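Local coordinates for L-rhamnonate dehydratase (PDB 2P0I), which probably catalyses the dehydration of L-rhamnonate, as a lyase of the mandelate racemase and muconate lactonizing branch of the enolase superfamily, at residues N245-C250 with P267-T272; P321-A326 with T341-Y346. All coordinates share one frame; numbering follows the deposited sequence.

Contact 1 of 2, residues N245-C250 with P267-T272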
loop_
_atom_site.group_PDB
_atom_site.type_symbol
_atom_site.label_atom_id
_atom_site.label_comp_id
_atom_site.label_asym_id
_atom_site.label_seq_id
_atom_site.Cartn_x
_atom_site.Cartn_y
_atom_site.Cartn_z
ATOM N N ASN A 245 -26.000 16.874 9.032
ATOM C CA ASN A 245 -24.977 17.587 8.290
ATOM C C ASN A 245 -23.571 17.038 8.566
ATOM O O ASN A 245 -22.871 16.669 7.637
ATOM C CB ASN A 245 -25.048 19.092 8.562
ATOM C CG ASN A 245 -24.131 19.889 7.653
ATOM O OD1 ASN A 245 -23.562 20.886 8.069
ATOM N ND2 ASN A 245 -23.973 19.439 6.412
ATOM N N TRP A 246 -23.180 16.966 9.834
ATOM C CA TRP A 246 -22.035 16.151 10.204
ATOM C C TRP A 246 -22.136 15.499 11.560
ATOM O O TRP A 246 -22.932 15.909 12.401
ATOM C CB TRP A 246 -20.722 16.942 10.098
ATOM C CG TRP A 246 -20.518 18.034 11.111
ATOM C CD1 TRP A 246 -20.238 17.895 12.453
ATOM C CD2 TRP A 246 -20.491 19.434 10.844
ATOM N NE1 TRP A 246 -20.063 19.129 13.029
ATOM C CE2 TRP A 246 -20.203 20.088 12.063
ATOM C CE3 TRP A 246 -20.682 20.204 9.689
ATOM C CZ2 TRP A 246 -20.126 21.476 12.162
ATOM C CZ3 TRP A 246 -20.603 21.577 9.792
ATOM C CH2 TRP A 246 -20.321 22.198 11.020
ATOM N N TRP A 247 -21.273 14.505 11.759
ATOM C CA TRP A 247 -21.129 13.799 13.019
ATOM C C TRP A 247 -19.772 14.115 13.626
ATOM O O TRP A 247 -18.724 13.806 13.042
ATOM C CB TRP A 247 -21.266 12.298 12.783
ATOM C CG TRP A 247 -22.595 11.914 12.220
ATOM C CD1 TRP A 247 -22.982 11.973 10.913
ATOM C CD2 TRP A 247 -23.718 11.417 12.953
ATOM N NE1 TRP A 247 -24.282 11.534 10.784
ATOM C CE2 TRP A 247 -24.758 11.192 12.023
ATOM C CE3 TRP A 247 -23.948 11.142 14.308
ATOM C CZ2 TRP A 247 -26.010 10.701 12.403
ATOM C CZ3 TRP A 247 -25.196 10.661 14.687
ATOM C CH2 TRP A 247 -26.209 10.441 13.736
ATOM N N GLU A 248 -19.815 14.710 14.815
ATOM C CA GLU A 248 -18.667 15.317 15.447
ATOM C C GLU A 248 -18.138 14.434 16.564
ATOM O O GLU A 248 -18.910 13.987 17.404
ATOM C CB GLU A 248 -19.076 16.670 16.013
ATOM C CG GLU A 248 -17.971 17.417 16.704
ATOM C CD GLU A 248 -18.331 18.872 16.972
ATOM O OE1 GLU A 248 -18.895 19.531 16.071
ATOM O OE2 GLU A 248 -18.035 19.361 18.078
ATOM N N GLU A 249 -16.824 14.199 16.561
ATOM C CA GLU A 249 -16.114 13.505 17.642
ATOM C C GLU A 249 -16.695 12.150 17.994
ATOM O O GLU A 249 -16.935 11.867 19.170
ATOM C CB GLU A 249 -16.039 14.372 18.907
ATOM C CG GLU A 249 -14.916 15.369 18.893
ATOM C CD GLU A 249 -14.282 15.553 20.253
ATOM O OE1 GLU A 249 -13.099 15.183 20.400
ATOM O OE2 GLU A 249 -14.957 16.070 21.174
ATOM N N CYS A 250 -16.938 11.318 16.986
ATOM C CA CYS A 250 -17.543 10.010 17.231
ATOM C C CYS A 250 -16.666 9.106 18.075
ATOM O O CYS A 250 -17.160 8.393 18.931
ATOM C CB CYS A 250 -17.900 9.324 15.927
ATOM S SG CYS A 250 -19.218 10.152 15.006
ATOM N N PRO A 267 -19.008 6.786 3.081
ATOM C CA PRO A 267 -18.175 7.795 2.414
ATOM C C PRO A 267 -18.894 9.033 1.916
ATOM O O PRO A 267 -18.235 9.989 1.532
ATOM C CB PRO A 267 -17.555 7.039 1.228
ATOM C CG PRO A 267 -18.365 5.798 1.037
ATOM C CD PRO A 267 -19.294 5.628 2.205
ATOM N N THR A 268 -20.226 9.024 1.912
ATOM C CA THR A 268 -20.987 10.230 1.579
ATOM C C THR A 268 -21.428 10.973 2.835
ATOM O O THR A 268 -22.210 11.919 2.757
ATOM C CB THR A 268 -22.232 9.914 0.756
ATOM O OG1 THR A 268 -23.121 9.103 1.536
ATOM C CG2 THR A 268 -21.861 9.188 -0.532
ATOM N N VAL A 269 -20.943 10.536 3.994
ATOM C CA VAL A 269 -21.302 11.179 5.258
ATOM C C VAL A 269 -20.098 11.937 5.810
ATOM O O VAL A 269 -18.973 11.451 5.726
ATOM C CB VAL A 269 -21.861 10.144 6.277
ATOM C CG1 VAL A 269 -22.198 10.792 7.600
ATOM C CG2 VAL A 269 -23.120 9.461 5.713
ATOM N N LYS A 270 -20.351 13.127 6.353
ATOM C CA LYS A 270 -19.328 14.010 6.888
ATOM C C LYS A 270 -19.047 13.729 8.365
ATOM O O LYS A 270 -19.965 13.556 9.159
ATOM C CB LYS A 270 -19.745 15.479 6.704
ATOM C CG LYS A 270 -19.441 16.031 5.321
ATOM C CD LYS A 270 -20.567 16.863 4.773
ATOM C CE LYS A 270 -20.309 18.327 5.004
ATOM N NZ LYS A 270 -21.358 19.161 4.351
ATOM N N PHE A 271 -17.764 13.693 8.715
ATOM C CA PHE A 271 -17.301 13.386 10.064
ATOM C C PHE A 271 -16.244 14.410 10.438
ATOM O O PHE A 271 -15.472 14.854 9.588
ATOM C CB PHE A 271 -16.718 11.975 10.134
ATOM C CG PHE A 271 -17.739 10.897 9.941
ATOM C CD1 PHE A 271 -18.562 10.500 10.999
ATOM C CD2 PHE A 271 -17.917 10.306 8.693
ATOM C CE1 PHE A 271 -19.544 9.527 10.814
ATOM C CE2 PHE A 271 -18.888 9.328 8.500
ATOM C CZ PHE A 271 -19.704 8.935 9.564
ATOM N N THR A 272 -16.247 14.826 11.698
ATOM C CA THR A 272 -15.339 15.876 12.161
ATOM C C THR A 272 -14.729 15.460 13.498
ATOM O O THR A 272 -15.275 14.613 14.199
ATOM C CB THR A 272 -16.045 17.253 12.323
ATOM O OG1 THR A 272 -16.737 17.290 13.568
ATOM C CG2 THR A 272 -17.042 17.535 11.206
HETATM O O HOH W 1 -22.991 14.176 6.073
HETATM O O HOH W 2 -16.655 12.239 14.103
#
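The indole of Trp246 receives the methyl of Thr272 over one face: CG2 stands 3.6 Å from the centroid of the five-membered ring and 19° off its normal, a CH-pi contact. At the indole edge, close to its plane, NE1 gives a nearly straight hydrogen bond to the anti lone pair of Glu248 OE1. CG of Trp246 sits between its own backbone N and carbonyl carbon (chi1 70°), a placement that brings the indole over the Thr272 methyl. The other indole, Trp247, has the carbonyl O of Lys270 at its edge, while its CD1 meets Val269 CG1 at 3.6 Å. Trp247 and Phe271 leave the sheet side by side, CB of Trp247 lying 3.7 Å from Phe271 CD1, and the edge of the Phe271 ring faces the sulfur of Cys250. Beneath these side chains the strands run parallel. Trp247 N donates to Lys270 O, Trp247 O accepts from Thr272 N (3.0 Å), and Glu249 N donates to Thr272 O (2.9 Å). The two strands belong to the beta-alpha-beta unit 247-248, 258-265, 271-273 of the enolase-type barrel; Trp247 packs on helix 229-238 and Phe271 on helix 258-265. One water joins Asn245 O to Lys270 N; another links Trp247 O, Cys250 N and Thr272 O. Glu248 OE2 forms a salt bridge with Lys185 and Thr272 OG1 bonds to Gln296, whereas Lys270 NZ pairs with Glu234 of the second subunit. The face with Trp247 and Phe271 is thus apolar; on that of Glu248 and Thr272, indole and methyl flank buried polar groups, and bonds to both Glu248 oxygens fix its carboxylate.

Contact 2 of 2, residues P321-A326 with T341-Y346; sequences PVVPHA and TPFQEY
Glu345 reaches across to Ala326 and His325 with its chain fully extended, CG anti to the backbone N (chi1 174°). Its CB faces the 321-326 loop, about equally far from Ala326 N and Pro324 O. Glu345 CG then runs past the methyl of Ala326, 3.8 Å from Ala326 CB, and that methyl also touches the Glu345 carbonyl O. At the tip, Glu345 OE1 accepts a hydrogen bond of 3.1 Å from Ala326 N, which arrives on the anti side and 23° out of the carboxylate plane. Glu345 OE1 also lies 3.2 Å from CD2 of His325, whose imidazole is turned almost perpendicular to the carboxylate, at 86°. The second oxygen, OE2, makes a salt bridge with Lys185 and a hydrogen bond with Thr169 OG1, so both carboxylate oxygens are held and the rotation of the group is fixed. In the (beta/alpha)8-type barrel of the enolase C-terminal domain, strand 344-347 lies parallel to strand 163-169, and the 321-326 loop passes between it and strand 294-295, to which Val323 is tied by backbone bonding at Ile295. The loop thus bridges a place where those two strands do not pair directly. Farther from the carboxylate the join is mainly apolar, with some contacts to carbonyl oxygens. Val323 sets its two methyls against different atoms: CG1 comes 3.4 Å from Phe343 O, and CG2 meets Phe343 CE1 at 3.6 Å while also touching the Pro342 ring. Pro342 CG in turn lies over one face of the Phe343 ring. Beyond them, the carbonyl O of Val322 receives a CA-H...O contact from Thr341, whose CG2 packs 3.8 Å from Val322 CB.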
loop_
_atom_site.group_PDB
_atom_site.type_symbol
_atom_site.label_atom_id
_atom_site.label_comp_id
_atom_site.label_asym_id
_atom_site.label_seq_id
_atom_site.Cartn_x
_atom_site.Cartn_y
_atom_site.Cartn_z
ATOM N N PRO A 321 -11.386 22.345 5.706
ATOM C CA PRO A 321 -11.909 23.425 6.544
ATOM C C PRO A 321 -11.469 23.273 7.987
ATOM O O PRO A 321 -11.448 22.160 8.518
ATOM C CB PRO A 321 -13.423 23.243 6.450
ATOM C CG PRO A 321 -13.638 22.589 5.160
ATOM C CD PRO A 321 -12.462 21.678 4.954
ATOM N N VAL A 322 -11.080 24.387 8.592
ATOM C CA VAL A 322 -10.816 24.459 10.021
ATOM C C VAL A 322 -11.935 25.284 10.628
ATOM O O VAL A 322 -12.121 26.434 10.265
ATOM C CB VAL A 322 -9.465 25.154 10.299
ATOM C CG1 VAL A 322 -9.231 25.301 11.782
ATOM C CG2 VAL A 322 -8.340 24.380 9.658
ATOM N N VAL A 323 -12.700 24.673 11.525
ATOM C CA VAL A 323 -13.845 25.329 12.155
ATOM C C VAL A 323 -13.680 25.154 13.664
ATOM O O VAL A 323 -14.050 24.125 14.217
ATOM C CB VAL A 323 -15.190 24.746 11.643
ATOM C CG1 VAL A 323 -16.376 25.240 12.468
ATOM C CG2 VAL A 323 -15.389 25.104 10.181
ATOM N N PRO A 324 -13.091 26.157 14.335
ATOM C CA PRO A 324 -12.636 25.982 15.696
ATOM C C PRO A 324 -13.780 25.857 16.696
ATOM O O PRO A 324 -14.910 26.278 16.414
ATOM C CB PRO A 324 -11.824 27.250 15.958
ATOM C CG PRO A 324 -12.436 28.263 15.086
ATOM C CD PRO A 324 -12.835 27.521 13.854
ATOM N N HIS A 325 -13.464 25.255 17.840
ATOM C CA HIS A 325 -14.323 25.227 19.014
ATOM C C HIS A 325 -14.611 26.655 19.478
ATOM O O HIS A 325 -13.746 27.530 19.367
ATOM C CB HIS A 325 -13.624 24.434 20.125
ATOM C CG HIS A 325 -14.419 24.325 21.388
ATOM N ND1 HIS A 325 -14.116 25.047 22.523
ATOM C CD2 HIS A 325 -15.511 23.585 21.695
ATOM C CE1 HIS A 325 -14.981 24.750 23.477
ATOM N NE2 HIS A 325 -15.839 23.866 22.999
ATOM N N ALA A 326 -15.830 26.886 19.969
ATOM C CA ALA A 326 -16.216 28.182 20.530
ATOM C C ALA A 326 -15.253 28.650 21.630
ATOM O O ALA A 326 -15.235 28.108 22.734
ATOM C CB ALA A 326 -17.647 28.131 21.048
ATOM N N THR A 341 -11.388 28.873 6.615
ATOM C CA THR A 341 -12.069 28.912 7.903
ATOM C C THR A 341 -13.472 29.530 7.784
ATOM O O THR A 341 -13.681 30.693 8.141
ATOM C CB THR A 341 -11.221 29.636 8.974
ATOM O OG1 THR A 341 -10.859 30.944 8.514
ATOM C CG2 THR A 341 -9.967 28.841 9.322
ATOM N N PRO A 342 -14.440 28.742 7.291
ATOM C CA PRO A 342 -15.702 29.243 6.722
ATOM C C PRO A 342 -16.746 29.828 7.701
ATOM O O PRO A 342 -17.452 30.773 7.343
ATOM C CB PRO A 342 -16.263 28.017 6.002
ATOM C CG PRO A 342 -15.732 26.852 6.768
ATOM C CD PRO A 342 -14.361 27.267 7.247
ATOM N N PHE A 343 -16.844 29.264 8.907
ATOM C CA PHE A 343 -17.838 29.664 9.925
ATOM C C PHE A 343 -17.345 29.162 11.278
ATOM O O PHE A 343 -16.324 28.486 11.339
ATOM C CB PHE A 343 -19.221 29.058 9.621
ATOM C CG PHE A 343 -19.174 27.635 9.121
ATOM C CD1 PHE A 343 -18.963 26.569 10.000
ATOM C CD2 PHE A 343 -19.352 27.357 7.768
ATOM C CE1 PHE A 343 -18.917 25.252 9.536
ATOM C CE2 PHE A 343 -19.308 26.042 7.294
ATOM C CZ PHE A 343 -19.092 24.991 8.179
ATOM N N GLN A 344 -18.071 29.442 12.356
ATOM C CA GLN A 344 -17.752 28.791 13.624
ATOM C C GLN A 344 -18.878 28.530 14.603
ATOM O O GLN A 344 -20.032 28.877 14.371
ATOM C CB GLN A 344 -16.555 29.442 14.321
ATOM C CG GLN A 344 -16.801 30.810 14.887
ATOM C CD GLN A 344 -15.716 31.197 15.860
ATOM O OE1 GLN A 344 -15.769 30.845 17.035
ATOM N NE2 GLN A 344 -14.715 31.911 15.370
ATOM N N GLU A 345 -18.503 27.892 15.703
ATOM C CA GLU A 345 -19.421 27.455 16.731
ATOM C C GLU A 345 -19.716 28.614 17.690
ATOM O O GLU A 345 -18.802 29.339 18.090
ATOM C CB GLU A 345 -18.779 26.274 17.467
ATOM C CG GLU A 345 -19.528 25.768 18.678
ATOM C CD GLU A 345 -18.902 24.532 19.288
ATOM O OE1 GLU A 345 -17.665 24.495 19.460
ATOM O OE2 GLU A 345 -19.656 23.592 19.608
ATOM N N TYR A 346 -20.992 28.791 18.038
ATOM C CA TYR A 346 -21.367 29.447 19.289
ATOM C C TYR A 346 -22.085 28.491 20.228
ATOM O O TYR A 346 -22.901 27.687 19.790
ATOM C CB TYR A 346 -22.219 30.706 19.034
ATOM C CG TYR A 346 -22.111 31.715 20.161
ATOM C CD1 TYR A 346 -20.988 32.534 20.283
ATOM C CD2 TYR A 346 -23.108 31.822 21.128
ATOM C CE1 TYR A 346 -20.870 33.436 21.327
ATOM C CE2 TYR A 346 -23.001 32.725 22.178
ATOM C CZ TYR A 346 -21.877 33.536 22.266
ATOM O OH TYR A 346 -21.737 34.442 23.294
#

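In the fold
From the N terminus, the chain first builds the antiparallel sheet and barrel strands 163-169, 184-187 and 219-222, then reaches 245-250, turns through helix 258-265 and returns at 267-272, closing contact 1 as a single beta-alpha-beta step. It passes strand 294-295 and helix 305-317 before 321-326; helix 329-337 fills most of the loop that contact 2 closes at 341-346. The two loops are in series, neither nested nor crossed. Both contacts reach the same barrel sheet, their centres about 15 Å apart, and they meet where Trp246 CH2 packs 3.7 Å from Phe343 CE1. Lys185 also connects them, pairing with Glu248 of contact 1 and Glu345 of contact 2.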